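PDB 2DQL: Pex protein from Anabaena sp. PCC 7120, which is associated with the cyanobacterial circadian clock and, as a PadR-like winged-helix protein, probably binds DNA to regulate transcription. Local coordinates for residues E35-E40 with R84-Y89; T73-K78 with M88-P93. One frame throughout, in Å; residues are numbered along the deposited sequence.

Contact 1: E35-E40 with R84-Y89. With PO4 (phosphate ion), chain C.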
loop_
_atom_site.group_PDB
_atom_site.type_symbol
_atom_site.label_atom_id
_atom_site.label_comp_id
_atom_site.label_asym_id
_atom_site.label_seq_id
_atom_site.Cartn_x
_atom_site.Cartn_y
_atom_site.Cartn_z
ATOM N N GLU A 35 9.766 -5.560 -26.632
ATOM C CA GLU A 35 9.351 -4.174 -26.459
ATOM C C GLU A 35 7.902 -4.050 -26.042
ATOM O O GLU A 35 7.050 -4.844 -26.442
ATOM C CB GLU A 35 9.574 -3.380 -27.752
ATOM C CG GLU A 35 8.794 -3.901 -28.945
ATOM C CD GLU A 35 8.849 -2.960 -30.131
ATOM O OE1 GLU A 35 9.808 -2.165 -30.214
ATOM O OE2 GLU A 35 7.940 -3.022 -30.986
ATOM N N SER A 36 7.625 -3.044 -25.225
ATOM C CA SER A 36 6.268 -2.822 -24.764
ATOM C C SER A 36 6.024 -1.333 -24.643
ATOM O O SER A 36 6.877 -0.520 -25.001
ATOM C CB SER A 36 6.043 -3.513 -23.414
ATOM O OG SER A 36 4.664 -3.523 -23.080
ATOM N N TYR A 37 4.855 -0.979 -24.128
ATOM C CA TYR A 37 4.489 0.416 -23.970
ATOM C C TYR A 37 3.648 0.589 -22.710
ATOM O O TYR A 37 3.107 -0.379 -22.188
ATOM C CB TYR A 37 3.738 0.909 -25.218
ATOM C CG TYR A 37 2.557 0.066 -25.654
ATOM C CD1 TYR A 37 1.246 0.507 -25.449
ATOM C CD2 TYR A 37 2.745 -1.152 -26.306
ATOM C CE1 TYR A 37 0.153 -0.246 -25.890
ATOM C CE2 TYR A 37 1.659 -1.909 -26.749
ATOM C CZ TYR A 37 0.369 -1.450 -26.539
ATOM O OH TYR A 37 -0.703 -2.193 -26.993
ATOM N N GLY A 38 3.551 1.827 -22.235
ATOM C CA GLY A 38 2.818 2.120 -21.010
ATOM C C GLY A 38 1.467 1.464 -20.786
ATOM O O GLY A 38 1.270 0.742 -19.804
ATOM N N THR A 39 0.522 1.710 -21.683
ATOM C CA THR A 39 -0.803 1.140 -21.512
ATOM C C THR A 39 -0.784 -0.381 -21.448
ATOM O O THR A 39 -1.544 -0.980 -20.689
ATOM C CB THR A 39 -1.758 1.602 -22.632
ATOM O OG1 THR A 39 -1.371 1.022 -23.881
ATOM C CG2 THR A 39 -1.714 3.107 -22.750
ATOM N N GLU A 40 0.092 -1.009 -22.227
ATOM C CA GLU A 40 0.179 -2.466 -22.235
ATOM C C GLU A 40 0.779 -2.981 -20.934
ATOM O O GLU A 40 0.340 -4.000 -20.396
ATOM C CB GLU A 40 1.028 -2.946 -23.413
ATOM C CG GLU A 40 1.074 -4.457 -23.554
ATOM C CD GLU A 40 1.814 -4.900 -24.799
ATOM O OE1 GLU A 40 3.047 -4.707 -24.863
ATOM O OE2 GLU A 40 1.159 -5.437 -25.717
ATOM N N ARG A 84 -2.131 8.626 -34.082
ATOM C CA ARG A 84 -1.224 8.876 -32.961
ATOM C C ARG A 84 -0.126 7.831 -32.852
ATOM O O ARG A 84 -0.403 6.632 -32.819
ATOM C CB ARG A 84 -1.998 8.912 -31.638
ATOM C CG ARG A 84 -1.147 9.259 -30.405
ATOM C CD ARG A 84 -1.936 9.002 -29.124
ATOM N NE ARG A 84 -1.297 9.464 -27.886
ATOM C CZ ARG A 84 -0.146 9.006 -27.387
ATOM N NH1 ARG A 84 0.541 8.060 -28.012
ATOM N NH2 ARG A 84 0.304 9.479 -26.228
ATOM N N PRO A 85 1.143 8.273 -32.805
ATOM C CA PRO A 85 2.239 7.313 -32.690
ATOM C C PRO A 85 2.226 6.726 -31.283
ATOM O O PRO A 85 1.549 7.242 -30.389
ATOM C CB PRO A 85 3.476 8.164 -32.965
ATOM C CG PRO A 85 3.084 9.497 -32.431
ATOM C CD PRO A 85 1.657 9.648 -32.921
ATOM N N ARG A 86 2.975 5.649 -31.091
ATOM C CA ARG A 86 3.041 4.973 -29.804
ATOM C C ARG A 86 4.467 4.997 -29.258
ATOM O O ARG A 86 5.418 4.719 -29.980
ATOM C CB ARG A 86 2.551 3.532 -29.985
ATOM C CG ARG A 86 2.705 2.625 -28.784
ATOM C CD ARG A 86 2.055 1.274 -29.067
ATOM N NE ARG A 86 0.602 1.337 -28.937
ATOM C CZ ARG A 86 -0.227 0.368 -29.313
ATOM N NH1 ARG A 86 0.251 -0.746 -29.856
ATOM N NH2 ARG A 86 -1.534 0.507 -29.134
ATOM N N ARG A 87 4.618 5.342 -27.983
ATOM C CA ARG A 87 5.941 5.383 -27.369
ATOM C C ARG A 87 6.302 3.983 -26.864
ATOM O O ARG A 87 5.666 3.465 -25.944
ATOM C CB ARG A 87 5.953 6.377 -26.209
ATOM C CG ARG A 87 7.334 6.672 -25.637
ATOM C CD ARG A 87 8.200 7.420 -26.638
ATOM N NE ARG A 87 9.491 7.818 -26.081
ATOM C CZ ARG A 87 10.500 8.285 -26.813
ATOM N NH1 ARG A 87 10.365 8.412 -28.124
ATOM N NH2 ARG A 87 11.645 8.624 -26.239
ATOM N N MET A 88 7.323 3.387 -27.472
ATOM C CA MET A 88 7.771 2.043 -27.117
ATOM C C MET A 88 9.045 2.049 -26.284
ATOM O O MET A 88 9.870 2.951 -26.396
ATOM C CB MET A 88 8.027 1.234 -28.387
ATOM C CG MET A 88 6.850 1.162 -29.349
ATOM S SD MET A 88 5.450 0.232 -28.705
ATOM C CE MET A 88 6.204 -1.346 -28.395
ATOM N N TYR A 89 9.208 1.019 -25.462
ATOM C CA TYR A 89 10.383 0.890 -24.611
ATOM C C TYR A 89 11.045 -0.465 -24.820
ATOM O O TYR A 89 10.364 -1.458 -25.055
ATOM C CB TYR A 89 9.983 1.018 -23.138
ATOM C CG TYR A 89 9.375 2.356 -22.796
ATOM C CD1 TYR A 89 10.181 3.468 -22.569
ATOM C CD2 TYR A 89 7.989 2.520 -22.749
ATOM C CE1 TYR A 89 9.618 4.723 -22.304
ATOM C CE2 TYR A 89 7.417 3.771 -22.487
ATOM C CZ TYR A 89 8.240 4.864 -22.268
ATOM O OH TYR A 89 7.681 6.106 -22.036
HETATM P P PO4 C . -0.869 4.153 -26.489
HETATM O O1 PO4 C . -1.579 3.142 -25.667
HETATM O O2 PO4 C . -0.756 3.653 -27.883
HETATM O O3 PO4 C . -1.618 5.430 -26.496
HETATM O O4 PO4 C . 0.496 4.392 -25.937
HETATM O O HOH W 1 4.120 4.058 -23.906
#
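Ser36 and Tyr89 form a single antiparallel bridge that ties the loop between helices 20-31 and 38-48 to strand 86-91, the second strand of the wing in this winged-helix fold. Both bonds of the hydrogen-bonded pair are made: Tyr89 N gives to Ser36 O at 2.8 Å, and Ser36 N to Tyr89 O at 3.2 Å. This end is the tightly packed one. Ser36 turns its side chain away from the strand, where its small hydroxyl is bonded to Glu40 OE1 in the first turn of helix 38-48, while the Tyr89 ring is buried against helices 20-31 and 56-68. Next to the bridge, bends at chi2 and chi3 of Met88 bring its flexible thioether round to the loop, SD lying 3.9 Å from Tyr37 CD2 in an oblique Met-aromatic contact and Met88 CE touching Glu35 OE2 at 3.5 Å; the other carboxylate oxygen, OE1, is hydrogen-bonded to Tyr75 OH. Water 1 bridges the two backbones, accepting from Gly38 N and donating to Arg87 O.

Toward the start of the strand the contact becomes more polar and partly exposed. Tyr37, the N-cap residue of helix 38-48, is sandwiched: Glu40 CB sits over the centre of one ring face, and Arg86 covers the other. The guanidinium lies almost parallel to the ring, planes 7° apart, in a cation-pi stack with CZ 3.8 Å from the ring centroid, and CD adds a CH-pi contact. A flat, charged arginine suits this place because it can stack and still present its N-H groups at the edge. The bend at chi3 (-78°) turns the guanidinium over the ring, and a phosphate ion, probably from the crystallisation liquor, lies at its edge, receiving a nearly straight bond from Arg86 NE to PO4 O2 of 2.9 Å.

Contact 2: T73-K78 with M88-P93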
loop_
_atom_site.group_PDB
_atom_site.type_symbol
_atom_site.label_atom_id
_atom_site.label_comp_id
_atom_site.label_asym_id
_atom_site.label_seq_id
_atom_site.Cartn_x
_atom_site.Cartn_y
_atom_site.Cartn_z
ATOM N N THR A 73 15.511 2.073 -23.363
ATOM C CA THR A 73 15.537 3.084 -24.407
ATOM C C THR A 73 14.105 3.258 -24.887
ATOM O O THR A 73 13.334 2.302 -24.926
ATOM C CB THR A 73 16.399 2.659 -25.623
ATOM O OG1 THR A 73 15.893 1.434 -26.161
ATOM C CG2 THR A 73 17.848 2.460 -25.217
ATOM N N GLY A 74 13.745 4.483 -25.237
ATOM C CA GLY A 74 12.407 4.721 -25.729
ATOM C C GLY A 74 12.476 5.266 -27.138
ATOM O O GLY A 74 13.469 5.888 -27.510
ATOM N N TYR A 75 11.437 5.015 -27.927
ATOM C CA TYR A 75 11.381 5.514 -29.294
ATOM C C TYR A 75 9.927 5.570 -29.746
ATOM O O TYR A 75 9.061 4.927 -29.154
ATOM C CB TYR A 75 12.213 4.622 -30.229
ATOM C CG TYR A 75 11.531 3.348 -30.675
ATOM C CD1 TYR A 75 10.758 3.321 -31.834
ATOM C CD2 TYR A 75 11.657 2.173 -29.939
ATOM C CE1 TYR A 75 10.127 2.155 -32.253
ATOM C CE2 TYR A 75 11.027 0.998 -30.349
ATOM C CZ TYR A 75 10.265 0.998 -31.507
ATOM O OH TYR A 75 9.634 -0.150 -31.920
ATOM N N TRP A 76 9.657 6.356 -30.787
ATOM C CA TRP A 76 8.302 6.493 -31.304
ATOM C C TRP A 76 8.007 5.513 -32.421
ATOM O O TRP A 76 8.788 5.379 -33.364
ATOM C CB TRP A 76 8.068 7.913 -31.823
ATOM C CG TRP A 76 7.982 8.927 -30.748
ATOM C CD1 TRP A 76 8.937 9.837 -30.397
ATOM C CD2 TRP A 76 6.880 9.134 -29.861
ATOM N NE1 TRP A 76 8.496 10.599 -29.344
ATOM C CE2 TRP A 76 7.238 10.188 -28.994
ATOM C CE3 TRP A 76 5.625 8.527 -29.711
ATOM C CZ2 TRP A 76 6.380 10.657 -27.990
ATOM C CZ3 TRP A 76 4.771 8.991 -28.715
ATOM C CH2 TRP A 76 5.155 10.046 -27.865
ATOM N N LYS A 77 6.866 4.842 -32.320
ATOM C CA LYS A 77 6.471 3.870 -33.326
ATOM C C LYS A 77 5.156 4.268 -33.987
ATOM O O LYS A 77 4.192 4.622 -33.310
ATOM C CB LYS A 77 6.332 2.491 -32.682
ATOM C CG LYS A 77 5.992 1.378 -33.653
ATOM C CD LYS A 77 5.930 0.038 -32.940
ATOM C CE LYS A 77 5.698 -1.102 -33.922
ATOM N NZ LYS A 77 5.590 -2.415 -33.224
ATOM N N LYS A 78 5.127 4.225 -35.315
ATOM C CA LYS A 78 3.913 4.560 -36.045
ATOM C C LYS A 78 3.117 3.274 -36.242
ATOM O O LYS A 78 3.651 2.275 -36.728
ATOM C CB LYS A 78 4.251 5.179 -37.406
ATOM C CG LYS A 78 3.024 5.611 -38.210
ATOM C CD LYS A 78 2.162 6.590 -37.419
ATOM C CE LYS A 78 0.952 7.054 -38.220
ATOM N NZ LYS A 78 1.350 7.853 -39.413
ATOM N N MET A 88 7.323 3.387 -27.472
ATOM C CA MET A 88 7.771 2.043 -27.117
ATOM C C MET A 88 9.045 2.049 -26.284
ATOM O O MET A 88 9.870 2.951 -26.396
ATOM C CB MET A 88 8.027 1.234 -28.387
ATOM C CG MET A 88 6.850 1.162 -29.349
ATOM S SD MET A 88 5.450 0.232 -28.705
ATOM C CE MET A 88 6.204 -1.346 -28.395
ATOM N N TYR A 89 9.208 1.019 -25.462
ATOM C CA TYR A 89 10.383 0.890 -24.611
ATOM C C TYR A 89 11.045 -0.465 -24.820
ATOM O O TYR A 89 10.364 -1.458 -25.055
ATOM C CB TYR A 89 9.983 1.018 -23.138
ATOM C CG TYR A 89 9.375 2.356 -22.796
ATOM C CD1 TYR A 89 10.181 3.468 -22.569
ATOM C CD2 TYR A 89 7.989 2.520 -22.749
ATOM C CE1 TYR A 89 9.618 4.723 -22.304
ATOM C CE2 TYR A 89 7.417 3.771 -22.487
ATOM C CZ TYR A 89 8.240 4.864 -22.268
ATOM O OH TYR A 89 7.681 6.106 -22.036
ATOM N N GLN A 90 12.372 -0.493 -24.722
ATOM C CA GLN A 90 13.148 -1.729 -24.866
ATOM C C GLN A 90 14.237 -1.710 -23.811
ATOM O O GLN A 90 14.720 -0.650 -23.440
ATOM C CB GLN A 90 13.844 -1.808 -26.227
ATOM C CG GLN A 90 12.942 -1.845 -27.428
ATOM C CD GLN A 90 13.706 -2.210 -28.695
ATOM O OE1 GLN A 90 14.916 -1.981 -28.800
ATOM N NE2 GLN A 90 12.997 -2.767 -29.664
ATOM N N VAL A 91 14.639 -2.875 -23.325
ATOM C CA VAL A 91 15.713 -2.896 -22.344
ATOM C C VAL A 91 16.991 -2.505 -23.081
ATOM O O VAL A 91 17.179 -2.883 -24.237
ATOM C CB VAL A 91 15.922 -4.301 -21.751
ATOM C CG1 VAL A 91 17.057 -4.269 -20.745
ATOM C CG2 VAL A 91 14.654 -4.786 -21.098
ATOM N N SER A 92 17.858 -1.738 -22.431
ATOM C CA SER A 92 19.115 -1.352 -23.061
ATOM C C SER A 92 19.968 -2.615 -23.176
ATOM O O SER A 92 20.017 -3.428 -22.257
ATOM C CB SER A 92 19.829 -0.285 -22.223
ATOM O OG SER A 92 19.077 0.919 -22.202
ATOM N N PRO A 93 20.643 -2.800 -24.319
ATOM C CA PRO A 93 21.487 -3.973 -24.556
ATOM C C PRO A 93 22.422 -4.368 -23.411
ATOM O O PRO A 93 22.456 -5.531 -23.007
ATOM C CB PRO A 93 22.246 -3.591 -25.825
ATOM C CG PRO A 93 21.239 -2.777 -26.569
ATOM C CD PRO A 93 20.670 -1.891 -25.480
HETATM O O HOH W 2 17.334 -0.890 -26.395
#
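Tyr75 and Met88 face each other as an antiparallel hydrogen-bonded pair, Met88 N to Tyr75 O at 2.9 Å and Tyr75 N to Met88 O at 3.0 Å. Their side chains run side by side in the same direction, and Met88 CB lies over one face of the phenol ring, 3.6 Å from Tyr75 CE2. Tyr75 CG stands between its backbone N and carbonyl carbon (chi1 80°), which leans the ring over the neighbouring strand. Beyond it, the extended aliphatic chain of Lys77 passes across Met88, with Lys77 CB 3.6 Å from Met88 CG. Gly74, in the non-hydrogen-bonded pair with Tyr89, has no side chain and leaves the tyrosine ring close by, Tyr89 CD1 lying 4.1 Å from Gly74 CA. Thr73 and Gln90 make the next hydrogen-bonded pair, and water 2 links Thr73 OG1 to Val91 O.

Farther out, Glu35 OE1 positions the polar ends, bonding both Tyr75 OH and Gln90 NE2, and just past the strand Ser92 OG is hydrogen-bonded to Arg70 O. Together the strands 72-77 and 86-91 form the two-stranded antiparallel beta hairpin that is the wing of a PadR-like winged helix-turn-helix domain.

The centres of contacts 1 and 2 lie about 8 Å apart, and the two share Met88 and Tyr89 on strand 86-91. Along the chain the loop and helix start 35-40 come first, then 73-78, and both contacts end on the second wing strand. Contact 2 builds the hairpin; contact 1 fastens one of its strands to the loop before helix 38-48. The Glu35 carboxylate is a common point between them, and a probable hydrogen bond from Arg86 N to Lys77 O continues the hairpin ladder. The shared strand and the Ser36-Tyr89 bridge thus couple wing to helical body. All four segments lie in the PadR-like region, consistent with a role in DNA binding as in related winged-helix proteins.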